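Local coordinates for protein 1-deoxy-D-xylulose 5-phosphate reductoisomerase (Moraxella catarrhalis, PDB 4ZQG) that catalyses the NAD(P)H-dependent rearrangement and reduction of 1-deoxy-D-xylulose 5-phosphate to 2-C-methyl-D-erythritol 4-phosphate in the MEP pathway of isoprenoid synthesis, at residues I363-Y377 / M394-I406. Residues are numbered along the deposited sequence; the frame is centred on the assembly and turned at random.
Sequences IVKACLDDKTIAQDY and MDKKVRKIATAKI
Lys397, on helix 387-409, reaches Thr372 and Asp376 at helix 371-374 and the turn after it. From CB, its CG is anti to the backbone N (chi1 -175°), and the extended chain carries NZ across. Lys397 CD is the first atom to meet anything, 3.7 Å from Asp376 OD2. The Lys397 chain passes nearly at right angles to the Thr372 side chain, with Lys397 CE 3.4 Å from Thr372 CG2. Lys397 NZ makes two bonds. One goes to Thr372 O at 3.0 Å, tilted from the carbonyl plane. The other is a salt bridge on the syn side of Asp376 OD2 (3.0 Å), tilted 26° out of the carboxylate plane. Asp376 CB rests on Met394 SD. The methyl CE of Met394 meets Ile373 CG2 (3.5 Å) and the edge of the Tyr377 ring. Ile373 CG1 lies against Ile401 CD1 (3.8 Å), the two side chains running antiparallel. Cys367 SG packs on Ala402, 3.7 Å from its CA. Helix 333-351 lines the apolar side at Ile373, Met394 and Ile406. Lys405 bends at chi2 (-45°), and its NZ bridges to the anti side of Asp370 OD1 (2.9 Å). Asp370 OD2 takes Ile373 N at the N-cap, so one carboxylate ties helix 371-374 to helix 387-409. The bridges fall at the two ends of 370-376, and both lysine charges are probably offset beside the apolar packing.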
# COMPACT_ATOMS: atom_id res chain seq x y z
N ILE A 363 19.45 5.42 -31.90
CA ILE A 363 19.17 4.25 -32.72
C ILE A 363 17.71 3.91 -32.65
O ILE A 363 17.11 3.57 -33.68
CB ILE A 363 19.98 3.01 -32.22
CG1 ILE A 363 21.48 3.21 -32.43
CG2 ILE A 363 19.49 1.71 -32.87
CD1 ILE A 363 21.85 3.71 -33.82
N VAL A 364 17.15 3.99 -31.45
CA VAL A 364 15.75 3.65 -31.21
C VAL A 364 14.78 4.67 -31.83
O VAL A 364 13.73 4.28 -32.35
CB VAL A 364 15.44 3.50 -29.70
CG1 VAL A 364 13.97 3.19 -29.47
CG2 VAL A 364 16.28 2.36 -29.10
N LYS A 365 15.11 5.95 -31.80
CA LYS A 365 14.25 6.93 -32.44
C LYS A 365 14.29 6.70 -33.92
O LYS A 365 13.24 6.58 -34.59
CB LYS A 365 14.71 8.35 -32.13
CG LYS A 365 13.74 9.41 -32.61
CD LYS A 365 14.27 10.84 -32.46
CE LYS A 365 13.16 11.86 -32.71
NZ LYS A 365 13.65 13.27 -32.75
N ALA A 366 15.52 6.60 -34.43
CA ALA A 366 15.73 6.48 -35.87
C ALA A 366 14.91 5.31 -36.36
O ALA A 366 14.28 5.39 -37.41
CB ALA A 366 17.20 6.30 -36.20
N CYS A 367 14.89 4.25 -35.57
CA CYS A 367 14.02 3.12 -35.87
C CYS A 367 12.49 3.38 -35.73
O CYS A 367 11.70 2.88 -36.53
CB CYS A 367 14.42 1.93 -35.00
SG CYS A 367 15.93 1.16 -35.58
N LEU A 368 12.06 4.15 -34.73
CA LEU A 368 10.64 4.40 -34.60
C LEU A 368 10.18 5.23 -35.79
O LEU A 368 9.13 4.93 -36.36
CB LEU A 368 10.30 5.08 -33.28
CG LEU A 368 10.28 4.16 -32.07
CD1 LEU A 368 10.55 4.93 -30.80
CD2 LEU A 368 8.97 3.40 -31.98
N ASP A 369 11.01 6.22 -36.17
CA ASP A 369 10.68 7.15 -37.24
C ASP A 369 11.05 6.69 -38.65
O ASP A 369 10.84 7.41 -39.61
CB ASP A 369 11.29 8.52 -36.96
CG ASP A 369 10.66 9.21 -35.76
OD1 ASP A 369 11.24 10.23 -35.30
OD2 ASP A 369 9.60 8.75 -35.25
N ASP A 370 11.59 5.48 -38.78
CA ASP A 370 11.94 4.92 -40.09
C ASP A 370 10.73 4.47 -40.91
O ASP A 370 9.91 3.68 -40.43
CB ASP A 370 12.85 3.72 -39.89
CG ASP A 370 13.30 3.12 -41.18
OD1 ASP A 370 14.53 3.09 -41.40
OD2 ASP A 370 12.43 2.67 -41.97
N LYS A 371 10.68 4.91 -42.18
CA LYS A 371 9.50 4.66 -43.02
C LYS A 371 9.27 3.17 -43.28
O LYS A 371 8.12 2.72 -43.34
CB LYS A 371 9.58 5.45 -44.33
CG LYS A 371 9.48 6.96 -44.13
N THR A 372 10.34 2.41 -43.38
CA THR A 372 10.23 0.97 -43.62
C THR A 372 9.71 0.21 -42.41
O THR A 372 9.01 -0.80 -42.53
CB THR A 372 11.58 0.40 -44.11
OG1 THR A 372 12.01 1.21 -45.20
CG2 THR A 372 11.46 -1.04 -44.58
N ILE A 373 10.05 0.69 -41.23
CA ILE A 373 9.50 0.11 -40.03
C ILE A 373 8.02 0.55 -39.91
O ILE A 373 7.13 -0.28 -39.77
CB ILE A 373 10.38 0.48 -38.81
CG1 ILE A 373 11.65 -0.35 -38.86
CG2 ILE A 373 9.65 0.24 -37.50
CD1 ILE A 373 12.82 0.20 -38.07
N ALA A 374 7.77 1.84 -40.04
CA ALA A 374 6.41 2.37 -39.89
C ALA A 374 5.32 1.72 -40.78
O ALA A 374 4.13 1.77 -40.43
CB ALA A 374 6.41 3.88 -40.06
N GLN A 375 5.69 1.11 -41.90
CA GLN A 375 4.70 0.40 -42.72
C GLN A 375 3.93 -0.65 -41.93
O GLN A 375 2.78 -0.94 -42.28
CB GLN A 375 5.29 -0.30 -43.96
CG GLN A 375 6.62 0.22 -44.48
CD GLN A 375 7.18 -0.52 -45.72
OE1 GLN A 375 7.42 0.09 -46.76
NE2 GLN A 375 7.40 -1.81 -45.61
N ASP A 376 4.55 -1.25 -40.93
CA ASP A 376 3.97 -2.42 -40.27
C ASP A 376 3.24 -2.05 -38.98
O ASP A 376 2.60 -2.89 -38.34
CB ASP A 376 5.05 -3.48 -40.00
CG ASP A 376 5.68 -4.03 -41.28
OD1 ASP A 376 4.94 -4.40 -42.21
OD2 ASP A 376 6.92 -4.11 -41.35
N TYR A 377 3.32 -0.78 -38.61
CA TYR A 377 2.61 -0.32 -37.43
C TYR A 377 1.11 -0.62 -37.42
O TYR A 377 0.56 -0.87 -36.34
CB TYR A 377 2.82 1.17 -37.21
CG TYR A 377 4.20 1.53 -36.76
CD1 TYR A 377 5.16 0.56 -36.46
CD2 TYR A 377 4.55 2.84 -36.61
CE1 TYR A 377 6.41 0.93 -36.03
CE2 TYR A 377 5.79 3.20 -36.18
CZ TYR A 377 6.73 2.24 -35.89
OH TYR A 377 7.96 2.67 -35.47
N MET A 394 8.57 -8.86 -37.89
CA MET A 394 8.91 -7.48 -37.62
C MET A 394 10.11 -7.41 -36.75
O MET A 394 10.97 -6.54 -36.91
CB MET A 394 7.77 -6.75 -36.93
CG MET A 394 8.15 -5.33 -36.49
SD MET A 394 7.53 -4.10 -37.60
CE MET A 394 7.80 -2.64 -36.63
N ASP A 395 10.16 -8.30 -35.78
CA ASP A 395 11.38 -8.51 -35.04
C ASP A 395 12.58 -8.64 -35.99
O ASP A 395 13.50 -7.82 -35.92
CB ASP A 395 11.24 -9.75 -34.15
CG ASP A 395 12.44 -9.96 -33.26
OD1 ASP A 395 12.85 -8.99 -32.58
OD2 ASP A 395 12.99 -11.10 -33.29
N LYS A 396 12.56 -9.62 -36.91
CA LYS A 396 13.73 -9.87 -37.83
C LYS A 396 14.03 -8.59 -38.59
O LYS A 396 15.18 -8.19 -38.74
CB LYS A 396 13.49 -11.02 -38.83
CG LYS A 396 13.65 -12.44 -38.28
N LYS A 397 12.97 -7.93 -39.00
CA LYS A 397 13.10 -6.71 -39.76
C LYS A 397 13.75 -5.57 -38.98
O LYS A 397 14.68 -4.93 -39.46
CB LYS A 397 11.74 -6.28 -40.27
CG LYS A 397 11.78 -5.08 -41.19
CD LYS A 397 10.45 -4.97 -41.88
CE LYS A 397 10.36 -3.69 -42.69
NZ LYS A 397 9.06 -3.65 -43.42
N VAL A 398 13.27 -5.31 -37.78
CA VAL A 398 13.89 -4.27 -36.97
C VAL A 398 15.33 -4.64 -36.64
O VAL A 398 16.22 -3.77 -36.65
CB VAL A 398 13.11 -4.02 -35.66
CG1 VAL A 398 13.83 -2.99 -34.81
CG2 VAL A 398 11.70 -3.55 -36.00
N ARG A 399 15.55 -5.93 -36.39
CA ARG A 399 16.94 -6.42 -36.18
C ARG A 399 17.87 -5.95 -37.30
O ARG A 399 18.85 -5.27 -37.03
CB ARG A 399 17.00 -7.95 -35.94
CG ARG A 399 16.96 -8.31 -34.45
CD ARG A 399 16.71 -9.79 -34.13
NE ARG A 399 15.81 -9.98 -32.98
CZ ARG A 399 16.12 -9.73 -31.71
NH1 ARG A 399 17.34 -9.28 -31.37
NH2 ARG A 399 15.18 -9.89 -30.77
N LYS A 400 17.49 -6.24 -38.54
CA LYS A 400 18.26 -5.80 -39.73
C LYS A 400 18.47 -4.28 -39.76
O LYS A 400 19.59 -3.81 -39.90
CB LYS A 400 17.55 -6.26 -41.00
CG LYS A 400 18.09 -5.65 -42.30
CD LYS A 400 16.98 -5.20 -43.26
CE LYS A 400 16.19 -6.39 -43.80
NZ LYS A 400 14.96 -5.90 -44.47
N ILE A 401 17.38 -3.51 -39.58
CA ILE A 401 17.42 -2.07 -39.83
C ILE A 401 18.15 -1.35 -38.73
O ILE A 401 18.92 -0.41 -38.98
CB ILE A 401 16.01 -1.50 -40.02
CG1 ILE A 401 15.41 -2.08 -41.28
CG2 ILE A 401 16.06 0.01 -40.15
CD1 ILE A 401 14.05 -1.55 -41.62
N ALA A 402 17.89 -1.79 -37.51
CA ALA A 402 18.62 -1.27 -36.37
C ALA A 402 20.12 -1.55 -36.53
O ALA A 402 20.93 -0.67 -36.34
CB ALA A 402 18.08 -1.90 -35.09
N THR A 403 20.48 -2.79 -36.89
CA THR A 403 21.89 -3.09 -37.19
C THR A 403 22.43 -2.12 -38.22
O THR A 403 23.52 -1.59 -38.05
CB THR A 403 22.09 -4.50 -37.74
OG1 THR A 403 21.59 -5.46 -36.82
CG2 THR A 403 23.57 -4.78 -37.94
N ALA A 404 21.66 -1.87 -39.28
CA ALA A 404 22.07 -0.92 -40.31
C ALA A 404 22.22 0.48 -39.78
O ALA A 404 23.15 1.17 -40.15
CB ALA A 404 21.08 -0.91 -41.47
N LYS A 405 21.29 0.92 -38.94
CA LYS A 405 21.35 2.25 -38.36
C LYS A 405 22.62 2.42 -37.55
O LYS A 405 23.24 3.49 -37.54
CB LYS A 405 20.18 2.49 -37.41
CG LYS A 405 18.78 2.51 -38.02
CD LYS A 405 18.65 3.31 -39.30
CE LYS A 405 17.18 3.39 -39.72
NZ LYS A 405 16.92 4.55 -40.62
N ILE A 406 23.00 1.34 -36.86
CA ILE A 406 24.19 1.37 -36.00
C ILE A 406 25.40 1.61 -36.84
O ILE A 406 26.12 2.57 -36.59
CB ILE A 406 24.32 0.09 -35.15
CG1 ILE A 406 23.37 0.17 -33.96
CG2 ILE A 406 25.75 -0.07 -34.64
CD1 ILE A 406 23.00 -1.17 -33.38